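PDB 1W3U: phosphoserine aminotransferase, which catalyses the reversible, pyridoxal phosphate-dependent transamination that makes phosphoserine from 3-phosphohydroxypyruvate, with parallel activity in the pathway to pyridoxine 5'-phosphate. Local coordinates for residues A[152-157]-A[329-334]; A[98-103]-A[130-135]; A[272-277]-A[346-351]; A[49-54]-A[243-248]; A[67-72]-A[229-234]. The protein carries 1 engineered substitution. All coordinates share one frame; numbering follows the deposited sequence. Where two conformers were deposited one is given.

Contact 1: residues A[152-157]-A[329-334]; sequences ETIEGA and RSVGGL. With PLP (pyridoxal-5'-phosphate), chain B.
Val-331 holds CG1 anti to its backbone N (chi1 179°), which swings its other methyl, CG2, toward residues 152-157; Ile-154, with CG1 anti to its carbonyl carbon (chi1 -70°), turns its own CG2 to meet it. The two branch methyls touch at 3.6 Å, CG2 of Ile-154 to CG2 of Val-331, the side chains meeting at a slant. That same Val-331 methyl also lies on the main chain, 3.5 Å from Ile-154 O. Nearby, Ile-154 CG2 packs against the hydroxyl of Ser-330, 3.9 Å from OG, a polar atom against a methyl; no hydrogen bond joins the two segments. Residues 152-157 make the tight turn between strands 151-152 and 157-158, closed by a G1 beta bulge: Glu-152 N bonds to Ala-157 O at 2.8 Å, Gly-156 N bonds to Glu-152 O, and Gly-156 takes the positive phi (83°) the bulge requires. On the cofactor side of the turn Thr-153 OG1 makes a short hydrogen bond of 2.5 Å to O3 of pyridoxal phosphate, either oxygen being a possible donor, and Ser-176 shares that threonine hydroxyl. The Glu-155 carboxylate stands beside the valine, OE2 at 4.2 Å from Val-331 CG2, and Ser-102 holds it by a hydrogen bond. Ile-154 packs in addition on Trp-103, the indole that lies on the cofactor.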
# COMPACT_ATOMS: atom_id res chain seq x y z
N GLU A 152 17.40 -10.69 11.04
CA GLU A 152 18.09 -9.93 9.98
C GLU A 152 18.01 -10.80 8.73
O GLU A 152 18.71 -11.80 8.56
CB GLU A 152 19.51 -9.63 10.44
CG GLU A 152 19.62 -8.44 11.40
CD GLU A 152 19.53 -7.09 10.71
OE1 GLU A 152 19.17 -7.04 9.51
OE2 GLU A 152 19.83 -6.06 11.33
N THR A 153 17.09 -10.37 7.90
CA THR A 153 16.63 -11.19 6.78
C THR A 153 17.74 -11.50 5.81
O THR A 153 17.73 -12.55 5.15
CB THR A 153 15.59 -10.36 6.00
OG1 THR A 153 14.78 -9.75 7.01
CG2 THR A 153 14.71 -11.26 5.16
N ILE A 154 18.66 -10.56 5.69
CA ILE A 154 19.72 -10.76 4.69
C ILE A 154 20.89 -11.52 5.30
O ILE A 154 21.49 -12.36 4.63
CB ILE A 154 20.17 -9.40 4.15
CG1 ILE A 154 19.07 -8.76 3.28
CG2 ILE A 154 21.49 -9.45 3.38
CD1 ILE A 154 19.35 -7.27 3.08
N GLU A 155 21.23 -11.30 6.56
CA GLU A 155 22.39 -12.00 7.10
C GLU A 155 22.06 -13.39 7.60
O GLU A 155 22.97 -14.22 7.72
CB GLU A 155 23.00 -11.14 8.24
CG GLU A 155 23.93 -10.08 7.61
CD GLU A 155 23.21 -8.86 7.13
OE1 GLU A 155 22.17 -8.47 7.71
OE2 GLU A 155 23.68 -8.20 6.19
N GLY A 156 20.77 -13.62 7.90
CA GLY A 156 20.32 -14.88 8.44
C GLY A 156 20.51 -15.02 9.94
O GLY A 156 20.64 -16.13 10.47
N ALA A 157 20.48 -13.94 10.71
CA ALA A 157 20.66 -13.97 12.14
C ALA A 157 19.34 -13.64 12.82
O ALA A 157 18.55 -12.87 12.30
CB ALA A 157 21.74 -12.99 12.59
N ARG A 329 24.19 -9.87 -2.43
CA ARG A 329 25.62 -9.68 -2.70
C ARG A 329 26.44 -9.40 -1.45
O ARG A 329 27.55 -9.93 -1.29
CB ARG A 329 25.79 -8.56 -3.72
N SER A 330 25.95 -8.58 -0.51
CA SER A 330 26.77 -8.29 0.66
C SER A 330 27.15 -9.53 1.45
O SER A 330 28.12 -9.56 2.22
CB SER A 330 26.01 -7.30 1.56
OG SER A 330 24.80 -7.86 2.07
N VAL A 331 26.38 -10.60 1.30
CA VAL A 331 26.61 -11.80 2.11
C VAL A 331 27.32 -12.83 1.23
O VAL A 331 28.22 -13.51 1.70
CB VAL A 331 25.26 -12.35 2.62
CG1 VAL A 331 25.43 -13.61 3.47
CG2 VAL A 331 24.56 -11.26 3.41
N GLY A 332 26.83 -12.83 -0.00
CA GLY A 332 27.07 -13.80 -1.04
C GLY A 332 26.54 -15.17 -0.68
O GLY A 332 25.83 -15.39 0.30
N GLY A 333 26.85 -16.18 -1.49
CA GLY A 333 26.29 -17.49 -1.18
C GLY A 333 24.78 -17.52 -1.41
O GLY A 333 24.23 -16.95 -2.34
N LEU A 334 24.14 -18.26 -0.52
CA LEU A 334 22.78 -18.71 -0.69
C LEU A 334 21.96 -18.29 0.53
O LEU A 334 22.51 -18.12 1.62
CB LEU A 334 22.68 -20.25 -0.80
CG LEU A 334 23.14 -20.92 -2.11
CD1 LEU A 334 22.71 -20.12 -3.33
CD2 LEU A 334 24.64 -21.10 -2.10
N1 PLP B . 13.08 -4.83 7.53
C2 PLP B . 13.23 -6.18 7.40
C2A PLP B . 13.76 -6.97 8.59
C3 PLP B . 12.91 -6.78 6.20
O3 PLP B . 13.08 -8.13 6.12
C4 PLP B . 12.45 -6.03 5.15
C4A PLP B . 12.04 -6.65 3.80
C5 PLP B . 12.29 -4.66 5.30
C6 PLP B . 12.61 -4.08 6.49
C5A PLP B . 11.77 -3.77 4.18
O4P PLP B . 10.38 -3.90 3.95
P PLP B . 9.69 -3.05 2.82
O1P PLP B . 8.20 -3.31 2.93
O2P PLP B . 10.23 -3.50 1.50
O3P PLP B . 10.00 -1.59 3.09

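Contact 2: residues A[98-103]-A[130-135]; sequences VMTGSW and TLPKLQ. With PLP (pyridoxal-5'-phosphate), chain B.
Thr-100 meets the 130-135 loop through its carbon branch, beginning at CB, which lies 4.0 Å from Leu-131 CD2. One bond further out, methyl CG2 presses closer to the same leucine, 3.6 Å from CD2, and also touches the proline ring, 3.7 Å from Pro-132 CD, the threonine and proline side chains crossing at about a right angle. The torsion explains the split: chi1 of 47° sets OG1 between the backbone N and the carbonyl carbon and leaves CG2 anti to the carbonyl carbon, facing the loop. The hydroxyl then serves another purpose, a hydrogen bond to the carboxylate of Glu-152. Two residues earlier, Val-98 CG1 rests 3.9 Å from Pro-132 CG, and Val-98 and Leu-134 reach tip to tip, with Leu-134 CD2 contacting both valine methyls. The loop thus lies across the end of strand 94-99 by apolar contact alone. Beyond the strand, Gly-101 takes the N-cap position of helix 102-114, with a phi of 139° that suits a residue lacking a CB. Trp-103, in the first turn, lays one indole face against the pyridine ring of pyridoxal phosphate; its CE3 comes 3.4 Å from the cofactor's C6. A strand of the sheet running through a short bend into a helix that carries an aromatic ring over the cofactor is characteristic of the large domain in fold type I aminotransferases.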
# COMPACT_ATOMS: atom_id res chain seq x y z
N VAL A 98 20.07 -1.20 17.94
CA VAL A 98 20.90 -2.40 18.01
C VAL A 98 21.32 -2.75 16.59
O VAL A 98 20.48 -2.96 15.73
CB VAL A 98 20.14 -3.54 18.70
CG1 VAL A 98 20.97 -4.82 18.77
CG2 VAL A 98 19.70 -3.10 20.10
N MET A 99 22.61 -2.77 16.28
CA MET A 99 23.06 -2.88 14.90
C MET A 99 23.50 -4.31 14.58
O MET A 99 24.59 -4.74 15.00
CB MET A 99 24.21 -1.91 14.68
CG MET A 99 23.88 -0.47 15.06
SD MET A 99 22.42 0.12 14.19
CE MET A 99 23.04 0.06 12.50
N THR A 100 22.65 -5.04 13.86
CA THR A 100 22.84 -6.46 13.63
C THR A 100 22.95 -6.82 12.16
O THR A 100 22.95 -8.02 11.83
CB THR A 100 21.62 -7.20 14.26
OG1 THR A 100 20.40 -6.53 13.85
CG2 THR A 100 21.67 -7.19 15.78
N GLY A 101 23.08 -5.84 11.28
CA GLY A 101 23.22 -6.14 9.86
C GLY A 101 22.42 -5.19 9.00
O GLY A 101 22.20 -4.01 9.32
N SER A 102 21.98 -5.65 7.83
CA SER A 102 21.53 -4.76 6.78
C SER A 102 20.25 -4.00 7.14
O SER A 102 20.10 -2.83 6.80
CB SER A 102 21.31 -5.54 5.46
OG SER A 102 22.48 -6.26 5.10
N TRP A 103 19.31 -4.67 7.81
CA TRP A 103 18.06 -3.93 8.04
C TRP A 103 18.21 -3.02 9.25
O TRP A 103 17.62 -1.94 9.25
CB TRP A 103 16.90 -4.91 8.14
CG TRP A 103 16.54 -5.41 6.76
CD1 TRP A 103 16.62 -6.69 6.29
CD2 TRP A 103 16.06 -4.60 5.70
NE1 TRP A 103 16.20 -6.70 4.97
CE2 TRP A 103 15.85 -5.43 4.58
CE3 TRP A 103 15.79 -3.23 5.60
CZ2 TRP A 103 15.38 -4.95 3.36
CZ3 TRP A 103 15.32 -2.77 4.38
CH2 TRP A 103 15.12 -3.61 3.28
N THR A 130 27.67 -12.87 15.01
CA THR A 130 27.43 -13.13 16.41
C THR A 130 26.48 -12.07 16.93
O THR A 130 26.91 -10.92 17.09
CB THR A 130 28.74 -13.06 17.22
OG1 THR A 130 29.70 -13.90 16.55
CG2 THR A 130 28.53 -13.57 18.63
N LEU A 131 25.24 -12.43 17.19
CA LEU A 131 24.37 -11.35 17.69
C LEU A 131 24.87 -10.79 19.00
O LEU A 131 25.51 -11.48 19.82
CB LEU A 131 22.95 -11.91 17.88
CG LEU A 131 22.20 -12.13 16.56
CD1 LEU A 131 20.96 -12.96 16.81
CD2 LEU A 131 21.85 -10.79 15.93
N PRO A 132 24.59 -9.52 19.24
CA PRO A 132 25.08 -8.97 20.52
C PRO A 132 24.27 -9.49 21.70
O PRO A 132 23.08 -9.82 21.58
CB PRO A 132 24.91 -7.47 20.29
CG PRO A 132 23.93 -7.29 19.18
CD PRO A 132 23.83 -8.58 18.41
N LYS A 133 24.90 -9.59 22.88
CA LYS A 133 24.13 -9.90 24.08
C LYS A 133 23.41 -8.64 24.56
O LYS A 133 24.04 -7.61 24.80
CB LYS A 133 25.04 -10.43 25.18
CG LYS A 133 25.71 -11.75 24.87
CD LYS A 133 25.44 -12.78 25.96
CE LYS A 133 26.65 -13.02 26.84
NZ LYS A 133 26.42 -14.08 27.86
N LEU A 134 22.09 -8.72 24.70
CA LEU A 134 21.35 -7.50 25.00
C LEU A 134 20.86 -7.45 26.44
O LEU A 134 20.57 -6.35 26.92
CB LEU A 134 20.15 -7.39 24.07
CG LEU A 134 20.44 -7.08 22.59
CD1 LEU A 134 19.13 -6.69 21.94
CD2 LEU A 134 21.47 -5.98 22.46
N GLN A 135 20.79 -8.59 27.10
CA GLN A 135 20.33 -8.74 28.48
C GLN A 135 20.79 -7.61 29.40
O GLN A 135 20.04 -7.19 30.29
CB GLN A 135 20.78 -10.09 29.05
N1 PLP B . 13.08 -4.83 7.53
C2 PLP B . 13.23 -6.18 7.40
C2A PLP B . 13.76 -6.97 8.59
C3 PLP B . 12.91 -6.78 6.20
O3 PLP B . 13.08 -8.13 6.12
C4 PLP B . 12.45 -6.03 5.15
C4A PLP B . 12.04 -6.65 3.80
C5 PLP B . 12.29 -4.66 5.30
C6 PLP B . 12.61 -4.08 6.49
C5A PLP B . 11.77 -3.77 4.18
O4P PLP B . 10.38 -3.90 3.95
P PLP B . 9.69 -3.05 2.82
O1P PLP B . 8.20 -3.31 2.93
O2P PLP B . 10.23 -3.50 1.50
O3P PLP B . 10.00 -1.59 3.09

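Contact 3: residues A[272-277]-A[346-351]; sequences ASLIYD and SCEALV
Ile-275, which packs against Leu-350 and Val-351, shares the carbonyl oxygen Ala-272 O with Tyr-276: Tyr-276 N bonds to it at 2.8 Å, Ile-275 N only weakly. No hydrogen bond crosses between the two segments, which run almost parallel, 5° between their directions and 9.5 Å between axes. Leu-274, its CG anti to the backbone N (chi1 -167°), drives CD2 over the backbone of the other helix, 3.8 Å from Glu-348 N, and the same methyl touches Val-351 CG2 at 3.9 Å, the two side chains crossing at about a right angle. Cut back to alanine, Leu-274 would lose CD2, which is likely to open a gap over the Cys-347 to Glu-348 peptide and leave Val-351 CG2 without its neighbour. Val-351 CG1 sits against Leu-274 O at 3.7 Å and reaches CA and CG1 of Ile-275. Ile-275 CD1 extends to Cys-347 SG at 3.9 Å and to Leu-350 CD2. Ile-275 also packs on Ile-300 of strand 299-303, and Cys-347 on Ile-338, within the C-terminal small domain. With methyls, methylenes (Glu-348 CG among them), a thiol and backbone atoms meeting, shape and the hydrophobic effect hold these segments together.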
# COMPACT_ATOMS: atom_id res chain seq x y z
N ALA A 272 13.75 -25.77 9.50
CA ALA A 272 15.06 -25.15 9.65
C ALA A 272 16.10 -26.20 10.06
O ALA A 272 17.21 -26.17 9.56
CB ALA A 272 15.00 -24.04 10.70
N SER A 273 15.71 -27.06 10.99
CA SER A 273 16.63 -28.06 11.50
C SER A 273 17.08 -28.97 10.36
O SER A 273 18.26 -29.33 10.26
CB SER A 273 15.98 -28.85 12.64
OG SER A 273 16.83 -29.92 13.05
N LEU A 274 16.14 -29.35 9.49
CA LEU A 274 16.55 -30.16 8.33
C LEU A 274 17.63 -29.49 7.50
O LEU A 274 18.58 -30.11 7.03
CB LEU A 274 15.30 -30.36 7.43
CG LEU A 274 15.40 -31.41 6.33
CD1 LEU A 274 15.47 -32.82 6.95
CD2 LEU A 274 14.24 -31.28 5.35
N ILE A 275 17.50 -28.18 7.26
CA ILE A 275 18.45 -27.52 6.36
C ILE A 275 19.77 -27.29 7.10
O ILE A 275 20.86 -27.46 6.53
CB ILE A 275 17.85 -26.23 5.81
CG1 ILE A 275 16.61 -26.50 4.94
CG2 ILE A 275 18.87 -25.39 5.07
CD1 ILE A 275 15.70 -25.30 4.71
N TYR A 276 19.68 -26.90 8.39
CA TYR A 276 20.94 -26.67 9.11
C TYR A 276 21.71 -27.98 9.25
O TYR A 276 22.93 -28.04 9.20
CB TYR A 276 20.69 -26.04 10.48
CG TYR A 276 20.50 -24.53 10.40
CD1 TYR A 276 21.47 -23.71 9.84
CD2 TYR A 276 19.30 -23.99 10.91
CE1 TYR A 276 21.28 -22.34 9.77
CE2 TYR A 276 19.10 -22.62 10.84
CZ TYR A 276 20.09 -21.83 10.27
OH TYR A 276 19.87 -20.48 10.23
N ASP A 277 20.96 -29.06 9.41
CA ASP A 277 21.64 -30.36 9.49
C ASP A 277 22.33 -30.68 8.17
O ASP A 277 23.48 -31.15 8.19
CB ASP A 277 20.64 -31.45 9.84
CG ASP A 277 20.38 -31.57 11.33
OD1 ASP A 277 20.90 -30.76 12.13
OD2 ASP A 277 19.62 -32.49 11.70
N SER A 346 9.10 -28.34 0.48
CA SER A 346 10.08 -27.58 -0.29
C SER A 346 11.46 -27.71 0.34
O SER A 346 12.46 -27.77 -0.36
CB SER A 346 9.66 -26.11 -0.37
OG SER A 346 8.47 -25.98 -1.13
N CYS A 347 11.45 -27.76 1.68
CA CYS A 347 12.70 -27.88 2.43
C CYS A 347 13.35 -29.24 2.19
O CYS A 347 14.57 -29.31 2.00
CB CYS A 347 12.43 -27.64 3.91
SG CYS A 347 11.89 -25.92 4.18
N GLU A 348 12.52 -30.28 2.17
CA GLU A 348 12.99 -31.59 1.81
C GLU A 348 13.60 -31.60 0.42
O GLU A 348 14.69 -32.12 0.17
CB GLU A 348 11.81 -32.58 1.85
CG GLU A 348 11.31 -32.94 3.26
CD GLU A 348 10.25 -34.03 3.17
OE1 GLU A 348 9.15 -33.76 2.64
OE2 GLU A 348 10.50 -35.17 3.63
N ALA A 349 12.89 -31.01 -0.54
CA ALA A 349 13.42 -30.93 -1.89
C ALA A 349 14.76 -30.18 -1.94
O ALA A 349 15.67 -30.54 -2.69
CB ALA A 349 12.45 -30.19 -2.78
N LEU A 350 14.83 -29.10 -1.16
CA LEU A 350 16.07 -28.32 -1.10
C LEU A 350 17.20 -29.15 -0.53
O LEU A 350 18.28 -29.15 -1.13
CB LEU A 350 15.87 -27.05 -0.25
CG LEU A 350 17.18 -26.25 -0.05
CD1 LEU A 350 17.69 -25.80 -1.40
CD2 LEU A 350 16.93 -25.08 0.89
N VAL A 351 17.03 -29.88 0.57
CA VAL A 351 18.19 -30.61 1.10
C VAL A 351 18.53 -31.78 0.19
O VAL A 351 19.71 -32.13 0.05
CB VAL A 351 17.99 -31.12 2.53
CG1 VAL A 351 17.65 -29.91 3.44
CG2 VAL A 351 16.94 -32.18 2.68

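Contact 4: residues A[49-54]-A[243-248]; sequences AVHNEA and FGIYMV
Val-50 CG1 points into the backbone of helix 242-257, 3.6 Å from Tyr-246 CA, and lies at the rim of that tyrosine, near the ring plane. Its neighbour His-51, with CG anti to the backbone N (chi1 -174°), brings its imidazole edge to Ile-245: ND1 is 3.8 Å from CD1 of the isoleucine, and CE1 is close by. The other isoleucine branch, CG2, reaches back to Ala-54 CB at 4.3 Å, so one side chain spans residues three apart, nearly a turn, on the facing helix. A glycine at Ile-245 would probably strip the imidazole edge and Ala-54 of their cover and leave a gap between the helices. The short helix segments cross at 49°, 8.8 Å apart at closest approach, a buried helix-helix joint between helix 45-61 and helix 242-257. Helix 242-257 begins just after Asn-238 and Thr-239, which bind the pyridoxal phosphate of the second subunit. One shell out, both imidazole nitrogens of His-51 are spoken for, ND1 by Tyr-47 OH and NE2 by Asn-234 O, which fixes the rotation of the ring; Phe-72 meets it edge-to-face and also packs on Ile-245 and Ala-54. Glu-26 bonds to the hydroxyl of Tyr-246. On the far side of helix 242-257, Phe-243 meets Phe-243 of the second subunit at the dimer interface.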
# COMPACT_ATOMS: atom_id res chain seq x y z
N ALA A 49 -15.76 -5.85 8.77
CA ALA A 49 -15.66 -7.10 9.52
C ALA A 49 -14.29 -7.75 9.29
O ALA A 49 -13.65 -8.23 10.21
CB ALA A 49 -16.74 -8.10 9.13
N VAL A 50 -13.88 -7.74 8.02
CA VAL A 50 -12.56 -8.32 7.73
C VAL A 50 -11.46 -7.53 8.43
O VAL A 50 -10.57 -8.07 9.09
CB VAL A 50 -12.34 -8.35 6.21
CG1 VAL A 50 -10.91 -8.71 5.87
CG2 VAL A 50 -13.32 -9.34 5.57
N HIS A 51 -11.52 -6.21 8.30
CA HIS A 51 -10.51 -5.29 8.83
C HIS A 51 -10.32 -5.45 10.32
O HIS A 51 -9.21 -5.52 10.87
CB HIS A 51 -10.98 -3.89 8.45
CG HIS A 51 -10.04 -2.77 8.76
ND1 HIS A 51 -9.04 -2.39 7.88
CD2 HIS A 51 -9.98 -1.92 9.82
CE1 HIS A 51 -8.39 -1.37 8.41
NE2 HIS A 51 -8.94 -1.07 9.57
N ASN A 52 -11.44 -5.51 11.04
CA ASN A 52 -11.43 -5.68 12.49
C ASN A 52 -11.09 -7.09 12.92
O ASN A 52 -10.41 -7.30 13.92
CB ASN A 52 -12.82 -5.30 13.03
CG ASN A 52 -13.05 -3.81 12.94
OD1 ASN A 52 -12.09 -3.03 13.17
ND2 ASN A 52 -14.28 -3.41 12.61
N GLU A 53 -11.56 -8.09 12.19
CA GLU A 53 -11.22 -9.48 12.47
C GLU A 53 -9.72 -9.71 12.42
O GLU A 53 -9.12 -10.39 13.23
CB GLU A 53 -11.92 -10.37 11.44
CG GLU A 53 -11.60 -11.84 11.68
CD GLU A 53 -12.30 -12.76 10.70
OE1 GLU A 53 -12.08 -13.97 10.86
OE2 GLU A 53 -13.03 -12.29 9.80
N ALA A 54 -9.10 -9.08 11.41
CA ALA A 54 -7.65 -9.28 11.24
C ALA A 54 -6.94 -8.78 12.48
O ALA A 54 -6.02 -9.42 13.02
CB ALA A 54 -7.20 -8.55 9.98
N PHE A 243 -7.54 -4.95 -0.02
CA PHE A 243 -7.35 -6.36 -0.40
C PHE A 243 -6.18 -6.98 0.35
O PHE A 243 -6.21 -8.18 0.71
CB PHE A 243 -7.11 -6.46 -1.92
CG PHE A 243 -7.08 -7.93 -2.36
CD1 PHE A 243 -8.27 -8.64 -2.38
CD2 PHE A 243 -5.89 -8.56 -2.75
CE1 PHE A 243 -8.31 -9.96 -2.79
CE2 PHE A 243 -5.93 -9.89 -3.14
CZ PHE A 243 -7.13 -10.58 -3.15
N GLY A 244 -5.12 -6.20 0.58
CA GLY A 244 -4.00 -6.71 1.35
C GLY A 244 -4.45 -7.09 2.75
O GLY A 244 -4.00 -8.11 3.26
N ILE A 245 -5.33 -6.30 3.38
CA ILE A 245 -5.70 -6.64 4.75
C ILE A 245 -6.59 -7.88 4.77
O ILE A 245 -6.49 -8.71 5.67
CB ILE A 245 -6.36 -5.42 5.41
CG1 ILE A 245 -5.28 -4.33 5.65
CG2 ILE A 245 -7.07 -5.83 6.69
CD1 ILE A 245 -5.92 -2.94 5.83
N TYR A 246 -7.43 -7.99 3.73
CA TYR A 246 -8.24 -9.20 3.57
C TYR A 246 -7.30 -10.41 3.50
O TYR A 246 -7.58 -11.45 4.11
CB TYR A 246 -9.13 -9.03 2.35
CG TYR A 246 -9.57 -10.35 1.74
CD1 TYR A 246 -10.68 -11.01 2.22
CD2 TYR A 246 -8.88 -10.87 0.65
CE1 TYR A 246 -11.10 -12.21 1.66
CE2 TYR A 246 -9.27 -12.07 0.09
CZ TYR A 246 -10.37 -12.73 0.60
OH TYR A 246 -10.75 -13.90 0.00
N MET A 247 -6.22 -10.28 2.72
CA MET A 247 -5.31 -11.43 2.58
C MET A 247 -4.58 -11.67 3.88
O MET A 247 -4.41 -12.84 4.24
CB MET A 247 -4.32 -11.20 1.45
CG MET A 247 -4.91 -11.18 0.05
SD MET A 247 -5.65 -12.77 -0.41
CE MET A 247 -4.22 -13.83 -0.46
N VAL A 248 -4.17 -10.62 4.60
CA VAL A 248 -3.63 -10.89 5.93
C VAL A 248 -4.63 -11.65 6.80
O VAL A 248 -4.26 -12.62 7.49
CB VAL A 248 -3.24 -9.58 6.66
CG1 VAL A 248 -2.90 -9.80 8.13
CG2 VAL A 248 -2.06 -8.91 5.95

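Contact 5: residues A[67-72]-A[229-234]; sequences GYKVLF and TYVKNN
Asn-234 is the C-prime residue of the Schellman motif that ends helix 227-232, and its side chain turns back to take a bond from Lys-69 on strand 68-73. In the motif, Asn-234 N reaches Val-231 O at 3.2 Å while Ser-235 N bonds to Tyr-230 O, with positive phi at the asparagine. Lys-69, bent at chi2 (82°), donates NZ to Asn-234 OD1 at 2.9 Å; the ammonium comes from above the amide plane, 47° out of it. Two further donors meet the same oxygen, Gln-55 NE2 and a water that also bonds to Val-70 O at 2.8 Å, so OD1 is gripped by three groups. Gln-55 OE1 in turn accepts a hydrogen bond from Lys-69 NZ. Beside this cluster the contact is apolar: Leu-71 CD2 packs 3.8 Å from Tyr-230 CB and 4.0 Å from Val-231 CG2, the leucine and tyrosine crossing at about a right angle. Phe-72 O approaches the tyrosine ring obliquely, 3.8 Å from CD1, and Tyr-230 OH is held by Met-224 O. The helix lies against the edge strand, within this chain, of the mixed seven-stranded sheet that forms the core of the large domain in fold type I aminotransferases.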
# COMPACT_ATOMS: atom_id res chain seq x y z
N GLY A 67 -4.14 -3.35 25.84
CA GLY A 67 -3.45 -2.06 25.74
C GLY A 67 -2.69 -1.88 24.43
O GLY A 67 -1.94 -0.92 24.30
N TYR A 68 -2.88 -2.81 23.51
CA TYR A 68 -2.21 -2.75 22.23
C TYR A 68 -3.20 -2.63 21.09
O TYR A 68 -4.24 -3.28 21.10
CB TYR A 68 -1.34 -4.01 21.99
CG TYR A 68 -0.09 -3.96 22.82
CD1 TYR A 68 -0.09 -4.46 24.11
CD2 TYR A 68 1.06 -3.39 22.28
CE1 TYR A 68 1.07 -4.40 24.84
CE2 TYR A 68 2.24 -3.33 23.03
CZ TYR A 68 2.22 -3.84 24.32
OH TYR A 68 3.37 -3.78 25.09
N LYS A 69 -2.82 -1.80 20.11
CA LYS A 69 -3.65 -1.59 18.94
C LYS A 69 -2.86 -2.09 17.71
O LYS A 69 -1.67 -1.76 17.56
CB LYS A 69 -4.05 -0.15 18.76
CG LYS A 69 -4.87 0.17 17.50
CD LYS A 69 -6.34 -0.15 17.76
CE LYS A 69 -7.12 0.08 16.46
NZ LYS A 69 -8.45 -0.60 16.54
N VAL A 70 -3.60 -2.87 16.92
CA VAL A 70 -3.04 -3.31 15.64
C VAL A 70 -3.38 -2.31 14.55
O VAL A 70 -4.57 -2.04 14.32
CB VAL A 70 -3.60 -4.68 15.20
CG1 VAL A 70 -3.12 -5.10 13.80
CG2 VAL A 70 -3.24 -5.73 16.25
N LEU A 71 -2.38 -1.73 13.90
CA LEU A 71 -2.60 -0.77 12.82
C LEU A 71 -2.18 -1.38 11.50
O LEU A 71 -1.27 -2.24 11.50
CB LEU A 71 -1.77 0.51 13.03
CG LEU A 71 -1.84 1.08 14.46
CD1 LEU A 71 -0.82 2.18 14.61
CD2 LEU A 71 -3.27 1.55 14.71
N PHE A 72 -2.84 -0.93 10.44
CA PHE A 72 -2.46 -1.32 9.10
C PHE A 72 -2.05 -0.04 8.38
O PHE A 72 -2.85 0.88 8.16
CB PHE A 72 -3.62 -1.97 8.34
CG PHE A 72 -4.04 -3.26 9.05
CD1 PHE A 72 -3.18 -4.28 9.29
CD2 PHE A 72 -5.36 -3.39 9.48
CE1 PHE A 72 -3.59 -5.45 9.92
CE2 PHE A 72 -5.78 -4.56 10.08
CZ PHE A 72 -4.91 -5.59 10.31
N THR A 229 -3.37 9.14 14.08
CA THR A 229 -4.28 9.10 12.95
C THR A 229 -4.81 7.69 12.70
O THR A 229 -5.99 7.48 12.38
CB THR A 229 -3.50 9.54 11.69
OG1 THR A 229 -3.11 10.89 11.96
CG2 THR A 229 -4.34 9.42 10.43
N TYR A 230 -3.89 6.71 12.84
CA TYR A 230 -4.30 5.32 12.64
C TYR A 230 -5.01 4.77 13.86
O TYR A 230 -6.01 4.04 13.76
CB TYR A 230 -3.07 4.43 12.31
CG TYR A 230 -2.46 4.92 11.01
CD1 TYR A 230 -2.74 4.35 9.79
CD2 TYR A 230 -1.57 5.99 11.04
CE1 TYR A 230 -2.17 4.83 8.62
CE2 TYR A 230 -0.99 6.49 9.88
CZ TYR A 230 -1.30 5.91 8.68
OH TYR A 230 -0.74 6.34 7.49
N VAL A 231 -4.51 5.12 15.06
CA VAL A 231 -5.21 4.54 16.22
C VAL A 231 -6.64 5.04 16.31
O VAL A 231 -7.63 4.32 16.46
CB VAL A 231 -4.45 4.91 17.51
CG1 VAL A 231 -5.31 4.44 18.67
CG2 VAL A 231 -3.05 4.32 17.55
N LYS A 232 -6.77 6.36 16.22
CA LYS A 232 -8.07 6.96 16.52
C LYS A 232 -9.06 6.72 15.39
O LYS A 232 -10.28 6.80 15.60
CB LYS A 232 -7.88 8.45 16.82
CG LYS A 232 -7.20 8.61 18.17
CD LYS A 232 -7.27 10.02 18.73
CE LYS A 232 -6.29 10.27 19.87
NZ LYS A 232 -5.84 9.02 20.54
N ASN A 233 -8.57 6.38 14.18
CA ASN A 233 -9.46 6.16 13.06
C ASN A 233 -9.44 4.68 12.66
O ASN A 233 -9.94 4.36 11.58
CB ASN A 233 -9.14 7.02 11.83
CG ASN A 233 -9.20 8.50 12.23
OD1 ASN A 233 -8.20 9.21 12.47
ND2 ASN A 233 -10.42 8.97 12.28
N ASN A 234 -8.89 3.84 13.54
CA ASN A 234 -8.90 2.41 13.26
C ASN A 234 -8.30 2.11 11.89
O ASN A 234 -8.83 1.27 11.16
CB ASN A 234 -10.33 1.87 13.36
CG ASN A 234 -10.38 0.35 13.39
OD1 ASN A 234 -9.43 -0.32 13.81
ND2 ASN A 234 -11.50 -0.19 12.93
O HOH W 1 -6.43 -0.23 13.20

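Contacts 1 and 2 both touch one pyridoxal phosphate, Thr-153 at O3 and Trp-103 on the ring. They are also joined directly, through Glu-155 OE2 to Ser-102 OG (2.5 Å) and Glu-152 OE2 to Thr-100 OG1 (2.6 Å). Contact 3 lies about 17 Å from contact 1, centre to centre, and away from the known sites. Contacts 4 and 5 form a second cluster, 14 Å apart between centres, joined at Asn-234, whose ND2 lies 2.9 Å from Asn-52 OD1. Their centres are about 32 and 33 Å from that of contact 1, across the chain's centre; Tyr-230 of contact 5 comes about 5 Å, side chain to side chain, from Asn-238, which serves the second subunit's cofactor.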